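Local coordinates for mitogen-activated protein kinase (Leishmania major, PDB 3UIB) that probably phosphorylates serine and threonine side chains of other proteins with ATP, and here holds the kinase inhibitor SB203580 in its active-site cleft, at residues P89-L94 with I173-F178; E114-D119 with N164-D169. All coordinates share one frame; numbering follows the deposited sequence.

How the contacts relate
Both contacts border the inhibitor cleft, and they share one small antiparallel sheet in which strand 165-167 lies between strands 118-119 and 173-175. Thr174 O and Leu166 N, 2.8 Å apart in a probable hydrogen bond, join them, and Cys176 SG packs against Leu166 CD1; the centres lie about 9 Å apart. Contact 1 is the more buried, tying the loop that follows helix 70-85 to strand 173-175 and the turn after it with three hydrogen bonds, one from an asparagine side chain, and packing of aliphatic side chains and a phenylalanine. Contact 2 lies farther from the centre of the chain and is only partly buried: methionine and leucine pack toward the inhibitor, Arg117 and Asp169 are exposed, and two of its three hydrogen bonds are weak.

Contact 1 of 2, residues P89-L94 with I173-F178; sequences PNILGL and ITICDF. With SB2 (4-[5-(4-fluoro-phenyl)-2-(4-methanesulfinyl-phenyl)-3H-imidazol-4-yl]-pyridine), chain B.
Ile91 and Ile175 form a single backbone bridge, in which Ile175 N donates to Asn90 O (2.9 Å) and Ile175 O accepts from Leu92 N (3.0 Å, nearly straight at 171°). Asn90 adds a side-chain bond: its ND2 reaches Ile173 O at 2.9 Å, with the oxygen lying in the amide plane. A primary amide suits this buried place because its second N-H can also serve His142 of helix 133-153. The segments are the loop following helix C of the kinase fold and the strand leading into the DFG-type motif, whose first two residues are Asp177 and Phe178. Ile91 splits its branches: CG2, anti to the backbone N, meets Phe178 CZ obliquely at 3.6 Å, while CD1 leans on Ile175 CB. Leu92 crosses Thr174 at about a right angle, CD1 against CG2 (3.8 Å), and its CD2 touches both Cys176 CB and the fluorophenyl ring of SB2 (3.8 Å to CD5). Small Cys176 leaves its SG against the imidazole of the inhibitor, 3.7 Å from CC2. Phe178 also touches Leu83 and His157, and Leu94 touches Leu83, a chain of contacts consistent with the regulatory spine of protein kinases.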
# COMPACT_ATOMS: atom_id res chain seq x y z
N PRO A 89 10.59 3.43 -10.69
CA PRO A 89 10.16 2.10 -11.17
C PRO A 89 9.22 1.31 -10.26
O PRO A 89 8.50 0.45 -10.75
CB PRO A 89 11.48 1.36 -11.40
CG PRO A 89 12.50 2.41 -11.56
CD PRO A 89 12.06 3.53 -10.66
N ASN A 90 9.21 1.59 -8.94
CA ASN A 90 8.36 0.89 -7.96
C ASN A 90 7.01 1.58 -7.66
O ASN A 90 6.25 1.09 -6.83
CB ASN A 90 9.14 0.62 -6.67
CG ASN A 90 10.29 -0.33 -6.84
OD1 ASN A 90 11.41 -0.04 -6.43
ND2 ASN A 90 10.03 -1.49 -7.43
N ILE A 91 6.73 2.71 -8.33
CA ILE A 91 5.49 3.48 -8.15
C ILE A 91 4.80 3.65 -9.49
O ILE A 91 5.44 4.09 -10.46
CB ILE A 91 5.79 4.85 -7.44
CG1 ILE A 91 6.42 4.68 -6.03
CG2 ILE A 91 4.57 5.77 -7.41
CD1 ILE A 91 5.55 3.93 -4.97
N LEU A 92 3.49 3.32 -9.55
CA LEU A 92 2.68 3.42 -10.77
C LEU A 92 2.57 4.86 -11.30
O LEU A 92 2.25 5.78 -10.55
CB LEU A 92 1.29 2.77 -10.56
CG LEU A 92 0.48 2.41 -11.82
CD1 LEU A 92 0.88 1.06 -12.37
CD2 LEU A 92 -1.01 2.40 -11.53
N GLY A 93 2.89 5.02 -12.57
CA GLY A 93 2.86 6.31 -13.25
C GLY A 93 1.97 6.35 -14.46
O GLY A 93 1.82 5.34 -15.16
N LEU A 94 1.37 7.52 -14.73
CA LEU A 94 0.49 7.73 -15.87
C LEU A 94 1.26 7.68 -17.19
O LEU A 94 2.39 8.16 -17.26
CB LEU A 94 -0.27 9.06 -15.76
CG LEU A 94 -1.46 9.11 -14.80
CD1 LEU A 94 -1.95 10.53 -14.64
CD2 LEU A 94 -2.59 8.23 -15.28
N ILE A 173 8.01 -5.42 -9.00
CA ILE A 173 6.94 -4.84 -8.18
C ILE A 173 6.65 -3.34 -8.38
O ILE A 173 7.56 -2.52 -8.50
CB ILE A 173 7.07 -5.31 -6.71
CG1 ILE A 173 6.17 -6.53 -6.48
CG2 ILE A 173 6.81 -4.18 -5.67
CD1 ILE A 173 6.43 -7.31 -5.26
N THR A 174 5.35 -2.99 -8.38
CA THR A 174 4.83 -1.63 -8.54
C THR A 174 3.67 -1.42 -7.56
O THR A 174 2.84 -2.31 -7.39
CB THR A 174 4.42 -1.40 -10.00
OG1 THR A 174 5.56 -1.63 -10.83
CG2 THR A 174 3.90 -0.02 -10.27
N ILE A 175 3.62 -0.23 -6.93
CA ILE A 175 2.59 0.14 -5.96
C ILE A 175 1.61 1.16 -6.55
O ILE A 175 2.02 2.12 -7.20
CB ILE A 175 3.26 0.66 -4.64
CG1 ILE A 175 4.09 -0.44 -3.96
CG2 ILE A 175 2.23 1.25 -3.67
CD1 ILE A 175 5.04 0.05 -2.85
N CYS A 176 0.30 0.94 -6.30
CA CYS A 176 -0.80 1.81 -6.70
C CYS A 176 -1.75 1.98 -5.49
O CYS A 176 -1.47 1.43 -4.43
CB CYS A 176 -1.54 1.26 -7.92
SG CYS A 176 -2.46 -0.27 -7.60
N ASP A 177 -2.85 2.74 -5.66
CA ASP A 177 -3.88 2.99 -4.64
C ASP A 177 -3.35 3.69 -3.36
O ASP A 177 -3.80 3.39 -2.25
CB ASP A 177 -4.68 1.69 -4.33
CG ASP A 177 -6.15 1.89 -4.03
OD1 ASP A 177 -6.93 2.12 -4.98
OD2 ASP A 177 -6.53 1.74 -2.84
N PHE A 178 -2.41 4.65 -3.53
CA PHE A 178 -1.84 5.45 -2.42
C PHE A 178 -2.64 6.74 -2.19
O PHE A 178 -2.35 7.49 -1.25
CB PHE A 178 -0.32 5.69 -2.56
CG PHE A 178 0.19 5.94 -3.96
CD1 PHE A 178 0.19 7.22 -4.50
CD2 PHE A 178 0.70 4.90 -4.73
CE1 PHE A 178 0.67 7.46 -5.79
CE2 PHE A 178 1.17 5.14 -6.03
CZ PHE A 178 1.14 6.42 -6.55
O2 SB2 B . -9.27 -3.00 -4.62
C1 SB2 B . -7.21 -1.45 -3.18
S1 SB2 B . -7.52 -2.88 -4.26
CA1 SB2 B . -6.64 -0.44 -7.36
CA2 SB2 B . -7.09 -0.92 -6.13
CA3 SB2 B . -6.95 -2.27 -5.81
CA4 SB2 B . -6.36 -3.14 -6.73
CA5 SB2 B . -5.91 -2.66 -7.97
CA6 SB2 B . -6.05 -1.31 -8.28
NB1 SB2 B . -2.51 -2.72 -14.66
CB2 SB2 B . -2.22 -1.44 -14.33
CB3 SB2 B . -2.91 -0.80 -13.30
CB4 SB2 B . -3.91 -1.49 -12.61
CB5 SB2 B . -4.19 -2.81 -12.97
CB6 SB2 B . -3.46 -3.41 -14.01
NC1 SB2 B . -4.95 -1.57 -10.43
CC2 SB2 B . -5.59 -0.74 -9.58
NC3 SB2 B . -5.70 0.53 -10.05
CC4 SB2 B . -5.14 0.57 -11.27
CC5 SB2 B . -4.65 -0.82 -11.50
CD1 SB2 B . -5.21 1.72 -13.51
CD2 SB2 B . -5.09 2.89 -14.27
CD3 SB2 B . -4.77 4.11 -13.64
CD4 SB2 B . -4.60 4.16 -12.26
CD5 SB2 B . -4.72 2.99 -11.51
CD6 SB2 B . -5.02 1.78 -12.13
FD3 SB2 B . -4.65 5.23 -14.36

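Contact 2 of 2, residues E114-D119 with N164-D169. With SB2 (4-[5-(4-fluoro-phenyl)-2-(4-methanesulfinyl-phenyl)-3H-imidazol-4-yl]-pyridine), chain B.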
# COMPACT_ATOMS: atom_id res chain seq x y z
N GLU A 114 0.72 1.64 -17.64
CA GLU A 114 1.21 0.39 -18.22
C GLU A 114 0.34 -0.76 -17.68
O GLU A 114 -0.14 -0.67 -16.55
CB GLU A 114 2.67 0.13 -17.83
CG GLU A 114 3.70 0.85 -18.68
CD GLU A 114 5.14 0.57 -18.27
OE1 GLU A 114 5.60 -0.58 -18.48
OE2 GLU A 114 5.80 1.49 -17.74
N LEU A 115 0.13 -1.82 -18.48
CA LEU A 115 -0.67 -2.96 -18.03
C LEU A 115 0.18 -3.89 -17.18
O LEU A 115 1.24 -4.33 -17.61
CB LEU A 115 -1.33 -3.71 -19.19
CG LEU A 115 -2.27 -4.87 -18.82
CD1 LEU A 115 -3.59 -4.36 -18.22
CD2 LEU A 115 -2.55 -5.76 -20.02
N MET A 116 -0.30 -4.19 -15.96
CA MET A 116 0.39 -5.07 -15.02
C MET A 116 -0.21 -6.46 -15.09
O MET A 116 -1.42 -6.62 -14.91
CB MET A 116 0.34 -4.51 -13.58
CG MET A 116 0.83 -3.07 -13.44
SD MET A 116 2.48 -2.76 -14.12
CE MET A 116 3.46 -3.41 -12.85
N ARG A 117 0.64 -7.46 -15.40
CA ARG A 117 0.31 -8.89 -15.56
C ARG A 117 -0.69 -9.39 -14.51
O ARG A 117 -1.78 -9.85 -14.87
CB ARG A 117 1.61 -9.72 -15.56
CG ARG A 117 1.43 -11.25 -15.57
CD ARG A 117 2.74 -12.00 -15.74
NE ARG A 117 3.73 -11.66 -14.71
CZ ARG A 117 3.94 -12.35 -13.59
NH1 ARG A 117 3.22 -13.43 -13.33
NH2 ARG A 117 4.87 -11.96 -12.73
N THR A 118 -0.32 -9.29 -13.23
CA THR A 118 -1.11 -9.72 -12.07
C THR A 118 -0.70 -8.91 -10.82
O THR A 118 0.13 -8.01 -10.92
CB THR A 118 -0.97 -11.25 -11.87
OG1 THR A 118 -1.92 -11.68 -10.89
CG2 THR A 118 0.44 -11.70 -11.46
N ASP A 119 -1.31 -9.23 -9.67
CA ASP A 119 -0.99 -8.63 -8.37
C ASP A 119 -0.37 -9.69 -7.45
O ASP A 119 -0.39 -10.89 -7.77
CB ASP A 119 -2.22 -7.93 -7.74
CG ASP A 119 -3.49 -8.75 -7.59
OD1 ASP A 119 -3.41 -9.90 -7.12
OD2 ASP A 119 -4.58 -8.20 -7.85
N ASN A 164 -2.95 -4.41 -4.05
CA ASN A 164 -2.46 -3.18 -4.70
C ASN A 164 -0.94 -3.15 -4.89
O ASN A 164 -0.35 -2.10 -5.18
CB ASN A 164 -3.05 -1.90 -4.08
CG ASN A 164 -2.77 -1.70 -2.62
OD1 ASN A 164 -1.71 -2.07 -2.09
ND2 ASN A 164 -3.70 -1.06 -1.94
N ILE A 165 -0.30 -4.32 -4.75
CA ILE A 165 1.12 -4.54 -5.00
C ILE A 165 1.09 -5.33 -6.30
O ILE A 165 0.77 -6.52 -6.30
CB ILE A 165 1.84 -5.29 -3.82
CG1 ILE A 165 1.80 -4.45 -2.52
CG2 ILE A 165 3.28 -5.64 -4.20
CD1 ILE A 165 2.25 -5.17 -1.25
N LEU A 166 1.27 -4.62 -7.42
CA LEU A 166 1.19 -5.19 -8.77
C LEU A 166 2.54 -5.69 -9.28
O LEU A 166 3.57 -5.13 -8.92
CB LEU A 166 0.57 -4.17 -9.77
CG LEU A 166 -0.56 -3.23 -9.28
CD1 LEU A 166 -0.90 -2.19 -10.32
CD2 LEU A 166 -1.82 -3.99 -8.88
N LEU A 167 2.51 -6.75 -10.11
CA LEU A 167 3.68 -7.41 -10.72
C LEU A 167 3.67 -7.23 -12.24
O LEU A 167 2.70 -7.59 -12.91
CB LEU A 167 3.69 -8.91 -10.38
CG LEU A 167 4.34 -9.31 -9.05
CD1 LEU A 167 3.33 -9.29 -7.93
CD2 LEU A 167 4.95 -10.70 -9.14
N ALA A 168 4.77 -6.69 -12.78
CA ALA A 168 4.95 -6.45 -14.22
C ALA A 168 5.22 -7.75 -14.99
O ALA A 168 5.41 -8.81 -14.38
CB ALA A 168 6.09 -5.47 -14.44
N ASP A 169 5.25 -7.65 -16.34
CA ASP A 169 5.54 -8.76 -17.24
C ASP A 169 6.99 -9.24 -17.02
O ASP A 169 7.27 -10.43 -17.15
CB ASP A 169 5.30 -8.35 -18.70
CG ASP A 169 3.85 -8.01 -19.02
OD1 ASP A 169 3.31 -7.08 -18.39
OD2 ASP A 169 3.28 -8.67 -19.91
O2 SB2 B . -9.27 -3.00 -4.62
C1 SB2 B . -7.21 -1.45 -3.18
S1 SB2 B . -7.52 -2.88 -4.26
CA1 SB2 B . -6.64 -0.44 -7.36
CA2 SB2 B . -7.09 -0.92 -6.13
CA3 SB2 B . -6.95 -2.27 -5.81
CA4 SB2 B . -6.36 -3.14 -6.73
CA5 SB2 B . -5.91 -2.66 -7.97
CA6 SB2 B . -6.05 -1.31 -8.28
NB1 SB2 B . -2.51 -2.72 -14.66
CB2 SB2 B . -2.22 -1.44 -14.33
CB3 SB2 B . -2.91 -0.80 -13.30
CB4 SB2 B . -3.91 -1.49 -12.61
CB5 SB2 B . -4.19 -2.81 -12.97
CB6 SB2 B . -3.46 -3.41 -14.01
NC1 SB2 B . -4.95 -1.57 -10.43
CC2 SB2 B . -5.59 -0.74 -9.58
NC3 SB2 B . -5.70 0.53 -10.05
CC4 SB2 B . -5.14 0.57 -11.27
CC5 SB2 B . -4.65 -0.82 -11.50
CD1 SB2 B . -5.21 1.72 -13.51
CD2 SB2 B . -5.09 2.89 -14.27
CD3 SB2 B . -4.77 4.11 -13.64
CD4 SB2 B . -4.60 4.16 -12.26
CD5 SB2 B . -4.72 2.99 -11.51
CD6 SB2 B . -5.02 1.78 -12.13
FD3 SB2 B . -4.65 5.23 -14.36
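Thr118 and Leu167 are the antiparallel hydrogen-bonded pair here: Leu167 N gives a firm bond to Thr118 O (2.8 Å), while the return from Thr118 N to Leu167 O is weak at 3.5 Å. Arg117 and Thr118 both face Leu167, making a classic beta bulge; Asp119 then pairs with Leu166 on the other face, without hydrogen bonds. Among polar side chains, Arg117, bent at chi3 (56°), brings NE to Ala168 O in a weak bond of 3.3 Å, the oxygen lying at the guanidinium edge, while Thr118 CG2 lies over one face, toward its rim. Asp119 turns away to N-cap helix 120-124, its OD1 taking the N-H of Gln122. In the apolar contacts, unbranched, flexible Met116 sets CG on Leu166 CD1 (3.7 Å), and bends at chi2 and chi3 carry CE back to the small methyl of Ala168. Leu167 CD2 rests near Arg117 NH2. Towards SB2, Met116 N donates to pyridine NB1 (3.0 Å, 161°), and Leu166 CD1 supports the same ring at CB4 (3.8 Å). A hinge N-H bonded to a ring nitrogen, with a catalytic-spine leucine against the ring face, is typical of the kinase adenine pocket, whose place the pyridine takes.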